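Side-chain contacts in GAF domain/HD domain protein (Geobacter sulfurreducens, PDB 3EEA), which is of unknown function but may have phosphatase activity, this chain being the GAF domain of a longer protein that also carries an HD domain: residues Tyr37-Asp40 with Asp45-Pro48; Lys76-Lys81 with Ala111-Val116. All coordinates share one frame; numbering follows the deposited sequence.

Interaction 1. Residues Tyr37-Asp40 with Asp45-Pro48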
loop_
_atom_site.group_PDB
_atom_site.type_symbol
_atom_site.label_atom_id
_atom_site.label_comp_id
_atom_site.label_asym_id
_atom_site.label_seq_id
_atom_site.Cartn_x
_atom_site.Cartn_y
_atom_site.Cartn_z
ATOM N N TYR A 37 -13.486 -0.748 -11.051
ATOM C CA TYR A 37 -13.857 -0.344 -12.394
ATOM C C TYR A 37 -12.918 0.722 -12.951
ATOM O O TYR A 37 -12.377 1.562 -12.195
ATOM C CB TYR A 37 -15.221 0.316 -12.353
ATOM C CG TYR A 37 -16.359 -0.602 -11.991
ATOM C CD1 TYR A 37 -17.253 -1.091 -12.973
ATOM C CD2 TYR A 37 -16.555 -0.998 -10.675
ATOM C CE1 TYR A 37 -18.281 -1.953 -12.625
ATOM C CE2 TYR A 37 -17.620 -1.815 -10.327
ATOM C CZ TYR A 37 -18.464 -2.294 -11.295
ATOM O OH TYR A 37 -19.478 -3.125 -10.919
ATOM N N PHE A 38 -12.754 0.739 -14.275
ATOM C CA PHE A 38 -12.056 1.831 -14.913
ATOM C C PHE A 38 -13.022 2.745 -15.641
ATOM O O PHE A 38 -14.043 2.285 -16.157
ATOM C CB PHE A 38 -11.016 1.296 -15.873
ATOM C CG PHE A 38 -9.830 0.677 -15.207
ATOM C CD1 PHE A 38 -9.151 1.352 -14.192
ATOM C CD2 PHE A 38 -9.362 -0.553 -15.609
ATOM C CE1 PHE A 38 -8.052 0.783 -13.587
ATOM C CE2 PHE A 38 -8.234 -1.138 -15.011
ATOM C CZ PHE A 38 -7.584 -0.473 -14.006
ATOM N N PHE A 39 -12.693 4.027 -15.694
ATOM C CA PHE A 39 -13.542 4.991 -16.397
ATOM C C PHE A 39 -13.113 5.021 -17.857
ATOM O O PHE A 39 -11.929 5.240 -18.148
ATOM C CB PHE A 39 -13.433 6.370 -15.809
ATOM C CG PHE A 39 -14.472 7.337 -16.353
ATOM C CD1 PHE A 39 -15.809 7.112 -16.150
ATOM C CD2 PHE A 39 -14.087 8.459 -17.059
ATOM C CE1 PHE A 39 -16.774 8.008 -16.627
ATOM C CE2 PHE A 39 -15.044 9.350 -17.553
ATOM C CZ PHE A 39 -16.391 9.110 -17.324
ATOM N N ASP A 40 -14.066 4.702 -18.730
ATOM C CA ASP A 40 -13.860 4.597 -20.192
ATOM C C ASP A 40 -14.112 5.934 -20.859
ATOM O O ASP A 40 -15.118 6.609 -20.551
ATOM C CB ASP A 40 -14.817 3.553 -20.768
ATOM C CG ASP A 40 -14.435 2.138 -20.371
ATOM O OD1 ASP A 40 -13.296 1.948 -19.903
ATOM O OD2 ASP A 40 -15.276 1.215 -20.551
ATOM N N ASP A 45 -18.572 5.773 -19.212
ATOM C CA ASP A 45 -19.062 4.976 -18.091
ATOM C C ASP A 45 -17.960 4.183 -17.461
ATOM O O ASP A 45 -16.848 4.206 -17.932
ATOM C CB ASP A 45 -20.157 4.058 -18.600
ATOM C CG ASP A 45 -19.667 3.073 -19.616
ATOM O OD1 ASP A 45 -18.445 2.890 -19.817
ATOM O OD2 ASP A 45 -20.538 2.443 -20.230
ATOM N N PHE A 46 -18.290 3.472 -16.392
ATOM C CA PHE A 46 -17.317 2.666 -15.678
ATOM C C PHE A 46 -17.431 1.235 -16.136
ATOM O O PHE A 46 -18.510 0.644 -16.066
ATOM C CB PHE A 46 -17.601 2.749 -14.196
ATOM C CG PHE A 46 -17.253 4.072 -13.631
ATOM C CD1 PHE A 46 -16.002 4.296 -13.095
ATOM C CD2 PHE A 46 -18.168 5.110 -13.655
ATOM C CE1 PHE A 46 -15.646 5.529 -12.616
ATOM C CE2 PHE A 46 -17.830 6.364 -13.206
ATOM C CZ PHE A 46 -16.572 6.594 -12.636
ATOM N N ALA A 47 -16.302 0.668 -16.545
ATOM C CA ALA A 47 -16.232 -0.694 -16.981
ATOM C C ALA A 47 -15.615 -1.574 -15.913
ATOM O O ALA A 47 -14.564 -1.238 -15.360
ATOM C CB ALA A 47 -15.403 -0.778 -18.247
ATOM N N PRO A 48 -16.177 -2.760 -15.706
ATOM C CA PRO A 48 -15.690 -3.654 -14.624
ATOM C C PRO A 48 -14.281 -4.123 -14.919
ATOM O O PRO A 48 -13.964 -4.457 -16.078
ATOM C CB PRO A 48 -16.696 -4.803 -14.584
ATOM C CG PRO A 48 -17.612 -4.552 -15.719
ATOM C CD PRO A 48 -17.388 -3.257 -16.363
#

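Interaction 2. Residues Lys76-Lys81 with Ala111-Val116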
loop_
_atom_site.group_PDB
_atom_site.type_symbol
_atom_site.label_atom_id
_atom_site.label_comp_id
_atom_site.label_asym_id
_atom_site.label_seq_id
_atom_site.Cartn_x
_atom_site.Cartn_y
_atom_site.Cartn_z
ATOM N N LYS A 76 -22.714 9.762 -10.564
ATOM C CA LYS A 76 -22.542 11.073 -11.156
ATOM C C LYS A 76 -21.972 12.043 -10.125
ATOM O O LYS A 76 -21.129 12.860 -10.453
ATOM C CB LYS A 76 -23.831 11.608 -11.751
ATOM C CG LYS A 76 -23.648 12.922 -12.460
ATOM C CD LYS A 76 -24.871 13.277 -13.277
ATOM C CE LYS A 76 -24.911 14.750 -13.528
ATOM N NZ LYS A 76 -25.474 15.506 -12.341
ATOM N N SER A 77 -22.460 11.972 -8.887
ATOM C CA SER A 77 -21.938 12.818 -7.796
ATOM C C SER A 77 -20.501 12.538 -7.474
ATOM O O SER A 77 -19.677 13.482 -7.299
ATOM C CB SER A 77 -22.784 12.633 -6.523
ATOM O OG SER A 77 -24.088 13.178 -6.802
ATOM N N MET A 78 -20.173 11.256 -7.351
ATOM C CA MET A 78 -18.761 10.873 -7.091
ATOM C C MET A 78 -17.862 11.482 -8.179
ATOM O O MET A 78 -16.803 12.056 -7.895
ATOM C CB MET A 78 -18.615 9.328 -7.113
ATOM C CG MET A 78 -17.251 8.780 -6.667
ATOM S SD MET A 78 -16.920 7.037 -7.188
ATOM C CE MET A 78 -16.698 7.275 -8.973
ATOM N N LEU A 79 -18.243 11.281 -9.438
ATOM C CA LEU A 79 -17.481 11.762 -10.574
ATOM C C LEU A 79 -17.328 13.301 -10.642
ATOM O O LEU A 79 -16.201 13.817 -10.847
ATOM C CB LEU A 79 -18.117 11.254 -11.850
ATOM C CG LEU A 79 -17.466 11.565 -13.184
ATOM C CD1 LEU A 79 -16.179 10.730 -13.266
ATOM C CD2 LEU A 79 -18.420 11.233 -14.407
ATOM N N ARG A 80 -18.439 14.019 -10.445
ATOM C CA ARG A 80 -18.444 15.470 -10.510
ATOM C C ARG A 80 -17.582 16.094 -9.397
ATOM O O ARG A 80 -16.813 17.040 -9.645
ATOM C CB ARG A 80 -19.875 16.004 -10.376
ATOM C CG ARG A 80 -20.745 15.798 -11.563
ATOM C CD ARG A 80 -20.581 16.943 -12.512
ATOM N NE ARG A 80 -21.456 16.859 -13.670
ATOM C CZ ARG A 80 -21.147 16.340 -14.846
ATOM N NH1 ARG A 80 -19.971 15.759 -15.055
ATOM N NH2 ARG A 80 -22.052 16.373 -15.819
ATOM N N LYS A 81 -17.699 15.553 -8.188
ATOM C CA LYS A 81 -16.999 16.092 -7.025
ATOM C C LYS A 81 -15.605 15.507 -6.893
ATOM O O LYS A 81 -14.800 16.035 -6.154
ATOM C CB LYS A 81 -17.742 15.750 -5.732
ATOM C CG LYS A 81 -19.061 16.444 -5.530
ATOM C CD LYS A 81 -19.893 15.671 -4.469
ATOM C CE LYS A 81 -21.155 16.431 -4.002
ATOM N NZ LYS A 81 -21.907 17.050 -5.116
ATOM N N ALA A 111 -17.749 4.055 -1.871
ATOM C CA ALA A 111 -17.355 4.336 -3.271
ATOM C C ALA A 111 -16.177 5.315 -3.270
ATOM O O ALA A 111 -16.330 6.467 -2.859
ATOM C CB ALA A 111 -18.538 4.942 -3.998
ATOM N N VAL A 112 -15.017 4.866 -3.718
ATOM C CA VAL A 112 -13.806 5.663 -3.707
ATOM C C VAL A 112 -13.309 5.862 -5.146
ATOM O O VAL A 112 -12.916 4.896 -5.838
ATOM C CB VAL A 112 -12.704 5.042 -2.861
ATOM C CG1 VAL A 112 -11.464 5.935 -2.882
ATOM C CG2 VAL A 112 -13.194 4.833 -1.412
ATOM N N PRO A 113 -13.298 7.128 -5.605
ATOM C CA PRO A 113 -12.852 7.351 -6.982
ATOM C C PRO A 113 -11.363 7.183 -7.056
ATOM O O PRO A 113 -10.671 7.504 -6.081
ATOM C CB PRO A 113 -13.207 8.811 -7.274
ATOM C CG PRO A 113 -13.387 9.451 -5.978
ATOM C CD PRO A 113 -13.813 8.356 -4.968
ATOM N N MET A 114 -10.883 6.647 -8.174
ATOM C CA MET A 114 -9.423 6.617 -8.469
ATOM C C MET A 114 -9.111 7.952 -9.141
ATOM O O MET A 114 -9.526 8.210 -10.272
ATOM C CB MET A 114 -9.075 5.436 -9.377
ATOM C CG MET A 114 -9.438 4.061 -8.832
ATOM S SD MET A 114 -9.067 2.663 -10.017
ATOM C CE MET A 114 -7.474 3.204 -10.540
ATOM N N VAL A 115 -8.433 8.832 -8.416
ATOM C CA VAL A 115 -8.174 10.174 -8.874
ATOM C C VAL A 115 -6.655 10.390 -9.002
ATOM O O VAL A 115 -5.849 10.032 -8.091
ATOM C CB VAL A 115 -8.700 11.185 -7.845
ATOM C CG1 VAL A 115 -8.361 12.604 -8.265
ATOM C CG2 VAL A 115 -10.191 11.016 -7.632
ATOM N N VAL A 116 -6.279 10.924 -10.142
ATOM C CA VAL A 116 -4.911 11.328 -10.398
ATOM C C VAL A 116 -4.951 12.757 -10.833
ATOM O O VAL A 116 -5.557 13.109 -11.889
ATOM C CB VAL A 116 -4.260 10.451 -11.478
ATOM C CG1 VAL A 116 -2.811 10.902 -11.789
ATOM C CG2 VAL A 116 -4.243 9.063 -10.964
#

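Interaction 1. Residues Tyr37-Asp40 with Asp45-Pro48
Asp45 meets Asp40 where strands 33-39 and 46-52 come together as an antiparallel beta hairpin. Its carbonyl O takes the backbone N of Asp40 in a nearly straight hydrogen bond (2.9 Å, 172° at the hydrogen), the link nearest the turn. The two carboxylates lie close as well, Asp45 OD1 being 3.7 Å from Asp40 OD2 with the planes 58° apart; like charges this near probably repel or draw in a proton or counter-ion.

Phe46 faces Phe39 in a non-hydrogen-bonded pair, both side chains on the same face of the sheet. The rings meet obliquely, centroids 4.9 Å apart. Phe39 swings its ring to the side away from its own N (chi1 -170°), which carries one ring corner across: CD1 stands 3.6 Å above the plane of the Phe46 ring, over its centre. The root of Phe46 also packs on Tyr37, CB against CB.

Ala47 pairs with Phe38 through two backbone hydrogen bonds, Ala47 N to Phe38 O at 2.8 Å and Phe38 N to Ala47 O at 2.9 Å. Its methyl group shares a face with the Phe38 ring.

Pro48 lies opposite Tyr37. The Tyr37 ring slants across the Ala47-Pro48 peptide, with CD1 3.4 Å from Pro48 N and CE1 3.8 Å from Pro48 CB. Tyr37 is also part of the pocket that holds a PG6 molecule, probably from the crystallisation liquor, and its ring meets Phe62 edge-to-face.

Strand 119-129 continues the sheet beyond Tyr37 and Phe39, bonding through Ala123 and Ile121. Helix 73-81 packs on Phe39 and Phe46, while helix 137-158 covers the other face at Phe38.

Interaction 2. Residues Lys76-Lys81 with Ala111-Val116
Met78 reaches Pro113 because its first two torsions are extended, CG anti to the backbone N (chi1 -172°) and SD anti to CA, before chi3 turns to 71° and folds the methyl group aside. This is helix-on-sheet packing in the GAF fold: helix 73-81 lies against strand 107-116 of the central antiparallel sheet. Over the two short segments the axes approach to 9.0 Å and run at 37° to each other, and a single side chain does nearly all of the bridging.

The Met78 chain and the Pro113 ring lie alongside each other, running opposite ways. CG of Met78 sits 3.9 Å from Pro113 CD, and its SD lies 4.0 Å from both N and CD of the proline, so the thioether rests alongside the ring and the start of its backbone. No hydrogen bond crosses between the segments; the contact is apolar and buried. Replacing Met78 with an alanine would probably open a gap beside Pro113 and leave the ring and the Ala111 methyl without their partner from the helix.

Met78 also touches Ala123 on the adjoining strand 119-129. Side chains alternate along strand 107-116: Ala111 and Pro113 are directed to helix 73-81, whereas Val112 and Met114 pack on Ile143 and Val147 of helix 137-158. The sheet is thus sandwiched between helices. Farther along, Val115 packs on Leu11 of the second subunit.

At the Ala111 end, the methyl CB approaches the sulfur SD of Met78 to 4.1 Å.

Interaction 1 closes before interaction 2 opens along the chain, and their centres lie about 12 Å apart within the one GAF domain. Both reach the same five-stranded antiparallel sheet: 37-40 and 45-48 belong to the edge hairpin, and 111-116 to a strand on the far side of strand 119-129. Helix 73-81 joins them on one face, where Met78 CE touches Phe46 CZ at 3.7 Å and Leu79 packs on Phe39. On the other face Met114 CE packs against Phe38 CE1, 3.9 Å away, beside helix 137-158. The two contacts are therefore joined by apolar packing on each face of the sheet.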